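PDB 4M3O: KLLA0F12672p from Kluyveromyces lactis, which probably dephosphorylates the C-terminal repeat domain of RNA polymerase II in transcription regulation, and is represented here by its zinc-binding N-terminal part. Local coordinates for residues Lys114-Cys119 with Leu152-Ala157; Ile5-Lys9 with Lys50-Arg54; Val12-Tyr16 with Glu28-Ile32. All coordinates share one frame. Numbering follows the deposited sequence.

Contact 1 of 3, residues Lys114-Cys119 with Leu152-Ala157; sequences KAHFRC and LEEVLA. With ZN (zinc ion), chain C.
His-116 joins the zinc ion to the C-terminal end of this fragment: its ND1 binds ZN at 2.2 Å, while its NE2 donates a nearly straight hydrogen bond to OE2 of Glu-154 (2.8 Å, 168°), whose carboxylate lies at the ring edge. Cys-74, Cys-79 and Cys-112 complete the zinc-finger site. Lys-114 NZ donates a weak hydrogen bond to Ala-157 O (3.4 Å), and one water accepts from Leu-152 N (2.9 Å) and donates to Cys-119 O (2.8 Å). Residues 114-119 are helical; 152-157 run extended through Glu-153, then make a 3-10 turn at 154-156. The register pairs Ala-115 with Ala-157 (CA to CA 4.6 Å) and Cys-119 with Leu-152 (5.3 Å). Ala-115 CB packs on Ala-157 CB at 4.1 Å; Cys-119 SG, rotamer m, lies 3.8 Å from Ala-157 CB and 4.0 Å from Leu-152 CD2, the leucine being tp. Because His-116 uses one imidazole nitrogen for the metal and the other for the carboxylate, Glu-154 is a second-shell partner of the zinc, consistent with its helping to orient the ligand ring.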
loop_
_atom_site.group_PDB
_atom_site.type_symbol
_atom_site.label_atom_id
_atom_site.label_comp_id
_atom_site.label_asym_id
_atom_site.label_seq_id
_atom_site.Cartn_x
_atom_site.Cartn_y
_atom_site.Cartn_z
ATOM N N LYS A 114 11.209 14.268 5.229
ATOM C CA LYS A 114 12.100 13.654 4.250
ATOM C C LYS A 114 12.301 12.132 4.560
ATOM O O LYS A 114 12.530 11.278 3.665
ATOM C CB LYS A 114 13.444 14.365 4.273
ATOM C CG LYS A 114 14.375 13.982 3.138
ATOM C CD LYS A 114 15.793 13.963 3.669
ATOM C CE LYS A 114 16.020 12.748 4.574
ATOM N NZ LYS A 114 17.467 12.475 4.726
ATOM N N ALA A 115 12.223 11.832 5.830
ATOM C CA ALA A 115 12.404 10.518 6.368
ATOM C C ALA A 115 11.327 9.593 5.756
ATOM O O ALA A 115 11.661 8.501 5.218
ATOM C CB ALA A 115 12.319 10.585 7.898
ATOM N N HIS A 116 10.080 10.064 5.758
ATOM C CA HIS A 116 8.945 9.286 5.182
ATOM C C HIS A 116 8.993 9.230 3.678
ATOM O O HIS A 116 8.666 8.190 3.106
ATOM C CB HIS A 116 7.592 9.702 5.773
ATOM C CG HIS A 116 7.300 9.025 7.077
ATOM N ND1 HIS A 116 6.115 9.151 7.753
ATOM C CD2 HIS A 116 8.033 8.124 7.785
ATOM C CE1 HIS A 116 6.142 8.404 8.848
ATOM N NE2 HIS A 116 7.297 7.765 8.884
ATOM N N PHE A 117 9.449 10.311 3.028
ATOM C CA PHE A 117 9.895 10.204 1.627
ATOM C C PHE A 117 10.870 8.997 1.389
ATOM O O PHE A 117 10.632 8.190 0.528
ATOM C CB PHE A 117 10.534 11.529 1.152
ATOM C CG PHE A 117 11.100 11.469 -0.228
ATOM C CD1 PHE A 117 10.387 10.957 -1.275
ATOM C CD2 PHE A 117 12.377 11.952 -0.469
ATOM C CE1 PHE A 117 10.929 10.919 -2.558
ATOM C CE2 PHE A 117 12.919 11.904 -1.721
ATOM C CZ PHE A 117 12.209 11.422 -2.780
ATOM N N ARG A 118 11.935 8.894 2.176
ATOM C CA ARG A 118 12.939 7.824 1.987
ATOM C C ARG A 118 12.374 6.435 2.328
ATOM O O ARG A 118 12.647 5.454 1.653
ATOM C CB ARG A 118 14.216 8.147 2.823
ATOM C CG ARG A 118 14.971 9.399 2.403
ATOM C CD ARG A 118 15.407 9.299 0.931
ATOM N NE ARG A 118 16.555 10.147 0.604
ATOM C CZ ARG A 118 16.927 10.478 -0.643
ATOM N NH1 ARG A 118 16.234 10.117 -1.718
ATOM N NH2 ARG A 118 18.029 11.175 -0.836
ATOM N N CYS A 119 11.597 6.336 3.402
ATOM C CA CYS A 119 11.006 5.059 3.782
ATOM C C CYS A 119 10.086 4.544 2.677
ATOM O O CYS A 119 10.026 3.340 2.384
ATOM C CB CYS A 119 10.225 5.193 5.096
ATOM S SG CYS A 119 11.190 5.558 6.562
ATOM N N LEU A 152 12.418 0.471 6.173
ATOM C CA LEU A 152 13.436 1.321 6.706
ATOM C C LEU A 152 13.028 1.982 8.005
ATOM O O LEU A 152 12.015 2.612 8.056
ATOM C CB LEU A 152 13.755 2.379 5.678
ATOM C CG LEU A 152 14.724 3.460 6.067
ATOM C CD1 LEU A 152 16.092 2.867 6.306
ATOM C CD2 LEU A 152 14.768 4.509 5.000
ATOM N N GLU A 153 13.827 1.835 9.050
ATOM C CA GLU A 153 13.575 2.534 10.309
ATOM C C GLU A 153 13.636 4.060 10.071
ATOM O O GLU A 153 14.572 4.575 9.388
ATOM C CB GLU A 153 14.626 2.132 11.346
ATOM C CG GLU A 153 14.584 0.643 11.761
ATOM C CD GLU A 153 15.308 -0.313 10.786
ATOM O OE1 GLU A 153 15.892 0.196 9.787
ATOM O OE2 GLU A 153 15.337 -1.556 11.042
ATOM N N GLU A 154 12.697 4.794 10.648
ATOM C CA GLU A 154 12.649 6.238 10.455
ATOM C C GLU A 154 13.898 6.894 10.926
ATOM O O GLU A 154 14.432 7.807 10.246
ATOM C CB GLU A 154 11.537 6.906 11.292
ATOM C CG GLU A 154 10.205 7.009 10.611
ATOM C CD GLU A 154 9.237 5.972 11.123
ATOM O OE1 GLU A 154 9.754 4.902 11.549
ATOM O OE2 GLU A 154 7.988 6.245 11.108
ATOM N N VAL A 155 14.397 6.436 12.076
ATOM C CA VAL A 155 15.667 7.001 12.575
ATOM C C VAL A 155 16.827 6.919 11.555
ATOM O O VAL A 155 17.731 7.792 11.557
ATOM C CB VAL A 155 16.030 6.478 14.008
ATOM C CG1 VAL A 155 16.633 5.081 13.991
ATOM C CG2 VAL A 155 16.937 7.479 14.731
ATOM N N LEU A 156 16.805 5.909 10.679
ATOM C CA LEU A 156 17.897 5.750 9.697
ATOM C C LEU A 156 17.545 6.446 8.386
ATOM O O LEU A 156 18.330 6.416 7.438
ATOM C CB LEU A 156 18.209 4.274 9.423
ATOM C CG LEU A 156 18.661 3.585 10.699
ATOM C CD1 LEU A 156 18.863 2.142 10.338
ATOM C CD2 LEU A 156 19.942 4.212 11.307
ATOM N N ALA A 157 16.375 7.075 8.329
ATOM C CA ALA A 157 15.951 7.625 7.066
ATOM C C ALA A 157 16.172 9.131 7.018
ATOM O O ALA A 157 15.981 9.715 5.958
ATOM C CB ALA A 157 14.501 7.301 6.848
HETATM ZN ZN ZN C . 4.476 10.578 7.240
HETATM O O HOH W 1 10.274 1.408 4.404
#

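Contact 2 of 3, residues Ile5-Lys9 with Lys50-Arg54; sequences IEEIK and KYISR
Tyr-51 presents one face of its ring to Ile-5, whose CG2 stands 4.1 Å from the ring centroid and only 4° off the normal, a well-centred CH-pi contact. The same isoleucine, in the mt rotamer, extends CD1 to within 3.7 Å of Tyr-51 CB, so it spans both the ring and the root of the side chain. Tyr-51 is chi1 t with chi2 near 74°, and its CA-to-CB bond points toward residues 5-9. At the edge of the ring, near its plane, Ile-8 CG2 approaches Tyr-51 CE2 at 3.9 Å. The aliphatic part of Lys-9 runs past the phenol end, with CG 3.7 Å from Tyr-51 OH.

Helix 5-13, near its start, here meets helix 46-52 around Tyr-51 in the mainly helical N-terminal part of the chain; Ile-5 and Tyr-51 are closest in register, with their CA atoms 6.9 Å apart. Ile-5, Ile-8 and Lys-9 follow the i, i+3, i+4 spacing of one helix face, and the buried tyrosine fits against all three. Leu-37 of helix 24-40 also touches Ile-8, whereas Tyr-123 of helix 114-125 packs on Ile-52. Outside this apolar patch, Glu-6 forms a salt bridge with Arg-47, and Glu-7 one with Lys-41.

Residues 5-9 are regular helix, with Lys-9 N bonded to Ile-5 O at 3.0 Å. In the other segment Ser-53 OG, rotamer p, bonds to Lys-50 O at 2.8 Å. Ile-8, also mt, brings CD1 to 3.3 Å from Ile-52 CD1, a tight methyl contact.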
loop_
_atom_site.group_PDB
_atom_site.type_symbol
_atom_site.label_atom_id
_atom_site.label_comp_id
_atom_site.label_asym_id
_atom_site.label_seq_id
_atom_site.Cartn_x
_atom_site.Cartn_y
_atom_site.Cartn_z
ATOM N N ILE A 5 -3.342 -7.333 8.872
ATOM C CA ILE A 5 -3.469 -8.514 8.007
ATOM C C ILE A 5 -4.855 -9.164 8.099
ATOM O O ILE A 5 -5.539 -9.495 7.066
ATOM C CB ILE A 5 -2.406 -9.551 8.414
ATOM C CG1 ILE A 5 -1.026 -9.019 8.090
ATOM C CG2 ILE A 5 -2.677 -10.878 7.715
ATOM C CD1 ILE A 5 0.115 -9.976 8.305
ATOM N N GLU A 6 -5.279 -9.318 9.358
ATOM C CA GLU A 6 -6.558 -9.965 9.707
ATOM C C GLU A 6 -7.734 -9.257 9.057
ATOM O O GLU A 6 -8.629 -9.857 8.466
ATOM C CB GLU A 6 -6.722 -9.978 11.253
ATOM C CG GLU A 6 -5.854 -11.032 12.011
ATOM C CD GLU A 6 -4.332 -10.939 11.795
ATOM O OE1 GLU A 6 -3.723 -9.825 11.927
ATOM O OE2 GLU A 6 -3.725 -12.004 11.496
ATOM N N GLU A 7 -7.741 -7.960 9.221
ATOM C CA GLU A 7 -8.729 -7.086 8.578
ATOM C C GLU A 7 -8.759 -7.169 7.040
ATOM O O GLU A 7 -9.816 -7.269 6.417
ATOM C CB GLU A 7 -8.371 -5.664 8.976
ATOM C CG GLU A 7 -9.514 -4.847 9.493
ATOM C CD GLU A 7 -9.809 -3.692 8.610
ATOM O OE1 GLU A 7 -10.241 -3.921 7.463
ATOM O OE2 GLU A 7 -9.589 -2.562 9.057
ATOM N N ILE A 8 -7.585 -7.088 6.425
ATOM C CA ILE A 8 -7.483 -7.228 4.955
ATOM C C ILE A 8 -8.115 -8.540 4.495
ATOM O O ILE A 8 -8.909 -8.554 3.557
ATOM C CB ILE A 8 -6.032 -7.110 4.492
ATOM C CG1 ILE A 8 -5.564 -5.652 4.718
ATOM C CG2 ILE A 8 -5.879 -7.489 3.000
ATOM C CD1 ILE A 8 -4.074 -5.538 4.825
ATOM N N LYS A 9 -7.839 -9.623 5.202
ATOM C CA LYS A 9 -8.354 -10.948 4.825
ATOM C C LYS A 9 -9.852 -10.935 4.917
ATOM O O LYS A 9 -10.541 -11.432 4.048
ATOM C CB LYS A 9 -7.767 -12.010 5.727
ATOM C CG LYS A 9 -6.321 -12.314 5.378
ATOM C CD LYS A 9 -5.708 -13.330 6.335
ATOM C CE LYS A 9 -4.276 -13.665 5.934
ATOM N NZ LYS A 9 -3.791 -14.851 6.693
ATOM N N LYS A 50 4.533 -5.445 5.329
ATOM C CA LYS A 50 5.233 -6.489 4.553
ATOM C C LYS A 50 4.248 -7.429 3.847
ATOM O O LYS A 50 4.514 -7.872 2.732
ATOM C CB LYS A 50 6.131 -7.330 5.397
ATOM C CG LYS A 50 7.276 -6.590 6.078
ATOM C CD LYS A 50 7.763 -7.408 7.310
ATOM C CE LYS A 50 8.854 -6.671 8.081
ATOM N NZ LYS A 50 10.205 -6.899 7.492
ATOM N N TYR A 51 3.117 -7.686 4.487
ATOM C CA TYR A 51 2.067 -8.507 3.864
ATOM C C TYR A 51 1.455 -7.832 2.599
ATOM O O TYR A 51 1.231 -8.475 1.599
ATOM C CB TYR A 51 0.979 -8.779 4.916
ATOM C CG TYR A 51 -0.246 -9.458 4.415
ATOM C CD1 TYR A 51 -0.229 -10.808 4.088
ATOM C CD2 TYR A 51 -1.438 -8.748 4.254
ATOM C CE1 TYR A 51 -1.373 -11.452 3.598
ATOM C CE2 TYR A 51 -2.600 -9.381 3.807
ATOM C CZ TYR A 51 -2.562 -10.731 3.479
ATOM O OH TYR A 51 -3.714 -11.306 2.989
ATOM N N ILE A 52 1.166 -6.536 2.692
ATOM C CA ILE A 52 0.606 -5.704 1.577
ATOM C C ILE A 52 1.297 -5.859 0.242
ATOM O O ILE A 52 0.672 -5.768 -0.799
ATOM C CB ILE A 52 0.713 -4.202 1.954
ATOM C CG1 ILE A 52 -0.127 -3.912 3.143
ATOM C CG2 ILE A 52 0.167 -3.298 0.892
ATOM C CD1 ILE A 52 -1.389 -4.685 3.102
ATOM N N SER A 53 2.622 -5.968 0.307
ATOM C CA SER A 53 3.472 -5.851 -0.841
ATOM C C SER A 53 3.080 -6.855 -1.866
ATOM O O SER A 53 3.232 -6.596 -3.055
ATOM C CB SER A 53 4.972 -5.961 -0.451
ATOM O OG SER A 53 5.250 -7.245 0.156
ATOM N N ARG A 54 2.620 -8.043 -1.431
ATOM C CA ARG A 54 2.202 -9.047 -2.407
ATOM C C ARG A 54 1.054 -8.572 -3.303
ATOM O O ARG A 54 0.912 -9.024 -4.436
ATOM C CB ARG A 54 1.777 -10.329 -1.706
ATOM C CG ARG A 54 0.386 -10.280 -1.082
ATOM C CD ARG A 54 0.185 -11.584 -0.264
ATOM N NE ARG A 54 1.211 -11.659 0.784
ATOM C CZ ARG A 54 1.387 -12.679 1.625
ATOM N NH1 ARG A 54 0.558 -13.706 1.679
ATOM N NH2 ARG A 54 2.355 -12.592 2.507
#

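Contact 3 of 3, residues Val12-Tyr16 with Glu28-Ile32; sequences VLKPY and ETISI
Residues 28-32 form a regular turn of helix 24-40, with Ile-32 N bonded to Glu-28 O at 3.0 Å, and pack against the C-terminal end of helix 5-13; the two helices, joined by a short connection, form a helical hairpin at the N-terminal end of the chain. Residues 12-13 are weakly bonded helix, and 14-16 tighten into a 3-10 turn, with Tyr-16 N bonded to Leu-13 O at 2.8 Å, which directs the CA-to-CB bond of Tyr-16 toward the partner helix.

Along the second segment, Thr-29 makes the first contact. Its CA-to-CB bond points toward residues 12-16 and its CG2 lies 4.0 Å from Tyr-16 OH, while its own hydroxyl OG1 is hydrogen-bonded to Arg-25 O one turn earlier. Ile-30 follows and is the centre of the interface: buried, in the mt rotamer, it meets three side chains of the other segment. Its CG1 reaches Tyr-16 CE1 at 4.0 Å, the ring being held with chi1 m, and its CG2 meets Leu-13 CD2 at 4.1 Å. Val-12, chi1 t, rests CG1 3.9 Å from Ile-30 CG2 and 3.7 Å from Ile-30 O. The nearest CA atoms in register are those of Val-12 and Ile-30, 6.1 Å apart. Leu-22, in the connection between the helices, touches both Tyr-16 and Ile-30, and Phe-55 packs on Leu-13.

At Ser-31 the CA-to-CB bond points away from residues 12-16, and OG is hydrogen-bonded to Val-27 O.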
loop_
_atom_site.group_PDB
_atom_site.type_symbol
_atom_site.label_atom_id
_atom_site.label_comp_id
_atom_site.label_asym_id
_atom_site.label_seq_id
_atom_site.Cartn_x
_atom_site.Cartn_y
_atom_site.Cartn_z
ATOM N N VAL A 12 -11.220 -7.699 2.317
ATOM C CA VAL A 12 -10.771 -7.685 0.936
ATOM C C VAL A 12 -10.767 -9.088 0.349
ATOM O O VAL A 12 -11.300 -9.331 -0.725
ATOM C CB VAL A 12 -9.363 -7.051 0.802
ATOM C CG1 VAL A 12 -8.903 -7.089 -0.651
ATOM C CG2 VAL A 12 -9.362 -5.608 1.301
ATOM N N LEU A 13 -10.118 -10.014 1.020
ATOM C CA LEU A 13 -9.899 -11.313 0.389
ATOM C C LEU A 13 -10.970 -12.391 0.643
ATOM O O LEU A 13 -10.949 -13.452 -0.019
ATOM C CB LEU A 13 -8.571 -11.854 0.849
ATOM C CG LEU A 13 -7.325 -11.093 0.353
ATOM C CD1 LEU A 13 -6.135 -11.698 1.064
ATOM C CD2 LEU A 13 -7.103 -11.184 -1.163
ATOM N N LYS A 14 -11.879 -12.127 1.595
ATOM C CA LYS A 14 -12.770 -13.178 2.118
ATOM C C LYS A 14 -13.489 -13.946 0.973
ATOM O O LYS A 14 -13.458 -15.164 0.926
ATOM C CB LYS A 14 -13.698 -12.576 3.166
ATOM C CG LYS A 14 -14.884 -13.417 3.588
ATOM C CD LYS A 14 -15.648 -12.706 4.691
ATOM C CE LYS A 14 -16.684 -13.634 5.293
ATOM N NZ LYS A 14 -16.853 -13.365 6.748
ATOM N N PRO A 15 -14.023 -13.248 -0.023
ATOM C CA PRO A 15 -14.763 -13.988 -1.054
ATOM C C PRO A 15 -13.972 -14.999 -1.827
ATOM O O PRO A 15 -14.573 -15.826 -2.516
ATOM C CB PRO A 15 -15.164 -12.909 -2.053
ATOM C CG PRO A 15 -15.206 -11.659 -1.257
ATOM C CD PRO A 15 -14.086 -11.797 -0.237
ATOM N N TYR A 16 -12.637 -14.867 -1.819
ATOM C CA TYR A 16 -11.796 -15.534 -2.800
ATOM C C TYR A 16 -10.994 -16.639 -2.141
ATOM O O TYR A 16 -10.242 -17.317 -2.842
ATOM C CB TYR A 16 -10.894 -14.483 -3.509
ATOM C CG TYR A 16 -11.736 -13.372 -4.117
ATOM C CD1 TYR A 16 -11.788 -12.073 -3.557
ATOM C CD2 TYR A 16 -12.558 -13.633 -5.199
ATOM C CE1 TYR A 16 -12.601 -11.059 -4.131
ATOM C CE2 TYR A 16 -13.364 -12.638 -5.776
ATOM C CZ TYR A 16 -13.385 -11.354 -5.241
ATOM O OH TYR A 16 -14.239 -10.432 -5.828
ATOM N N GLU A 28 -8.791 -7.174 -10.188
ATOM C CA GLU A 28 -9.009 -5.717 -10.117
ATOM C C GLU A 28 -9.849 -5.329 -8.888
ATOM O O GLU A 28 -9.667 -4.249 -8.317
ATOM C CB GLU A 28 -9.702 -5.217 -11.395
ATOM C CG GLU A 28 -8.836 -5.356 -12.642
ATOM C CD GLU A 28 -9.614 -5.087 -13.966
ATOM O OE1 GLU A 28 -10.875 -4.970 -13.949
ATOM O OE2 GLU A 28 -8.955 -5.006 -15.050
ATOM N N THR A 29 -10.830 -6.159 -8.546
ATOM C CA THR A 29 -11.737 -5.830 -7.429
ATOM C C THR A 29 -10.897 -5.860 -6.116
ATOM O O THR A 29 -11.101 -5.050 -5.215
ATOM C CB THR A 29 -12.943 -6.807 -7.360
ATOM O OG1 THR A 29 -13.651 -6.803 -8.607
ATOM C CG2 THR A 29 -13.957 -6.479 -6.192
ATOM N N ILE A 30 -9.969 -6.800 -6.013
ATOM C CA ILE A 30 -9.066 -6.898 -4.830
ATOM C C ILE A 30 -8.227 -5.611 -4.665
ATOM O O ILE A 30 -8.243 -4.965 -3.601
ATOM C CB ILE A 30 -8.125 -8.158 -4.926
ATOM C CG1 ILE A 30 -8.954 -9.460 -4.767
ATOM C CG2 ILE A 30 -7.023 -8.135 -3.875
ATOM C CD1 ILE A 30 -8.200 -10.749 -5.131
ATOM N N SER A 31 -7.570 -5.209 -5.744
ATOM C CA SER A 31 -6.722 -3.996 -5.696
ATOM C C SER A 31 -7.568 -2.817 -5.320
ATOM O O SER A 31 -7.184 -2.099 -4.458
ATOM C CB SER A 31 -6.090 -3.681 -7.039
ATOM O OG SER A 31 -5.664 -4.880 -7.559
ATOM N N ILE A 32 -8.763 -2.673 -5.905
ATOM C CA ILE A 32 -9.593 -1.515 -5.583
ATOM C C ILE A 32 -10.016 -1.511 -4.133
ATOM O O ILE A 32 -10.033 -0.462 -3.484
ATOM C CB ILE A 32 -10.843 -1.437 -6.464
ATOM C CG1 ILE A 32 -10.456 -0.897 -7.841
ATOM C CG2 ILE A 32 -11.946 -0.559 -5.851
ATOM C CD1 ILE A 32 -11.600 -1.001 -8.836
#

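Overall arrangement
Contacts 2 and 3 are buried and share helix 5-13, one using its first half and the other its C-terminal end; their centres are 11 Å apart. They touch through Tyr-51 OH, 3.1 Å from Leu-13 CD1, and through the helix backbone, where Ile-8 O and Leu-13 N, 3.2 Å apart, probably form a hydrogen bond. Both are held by apolar and aromatic packing. Contact 1 is only partly buried and lies across the chain's centre from contact 3, about 30 Å away between centres. It combines a metal ligand, a carboxylate and a water with small apolar contacts, joining the zinc site to the fragment's end, whereas the other two assemble the N-terminal helices.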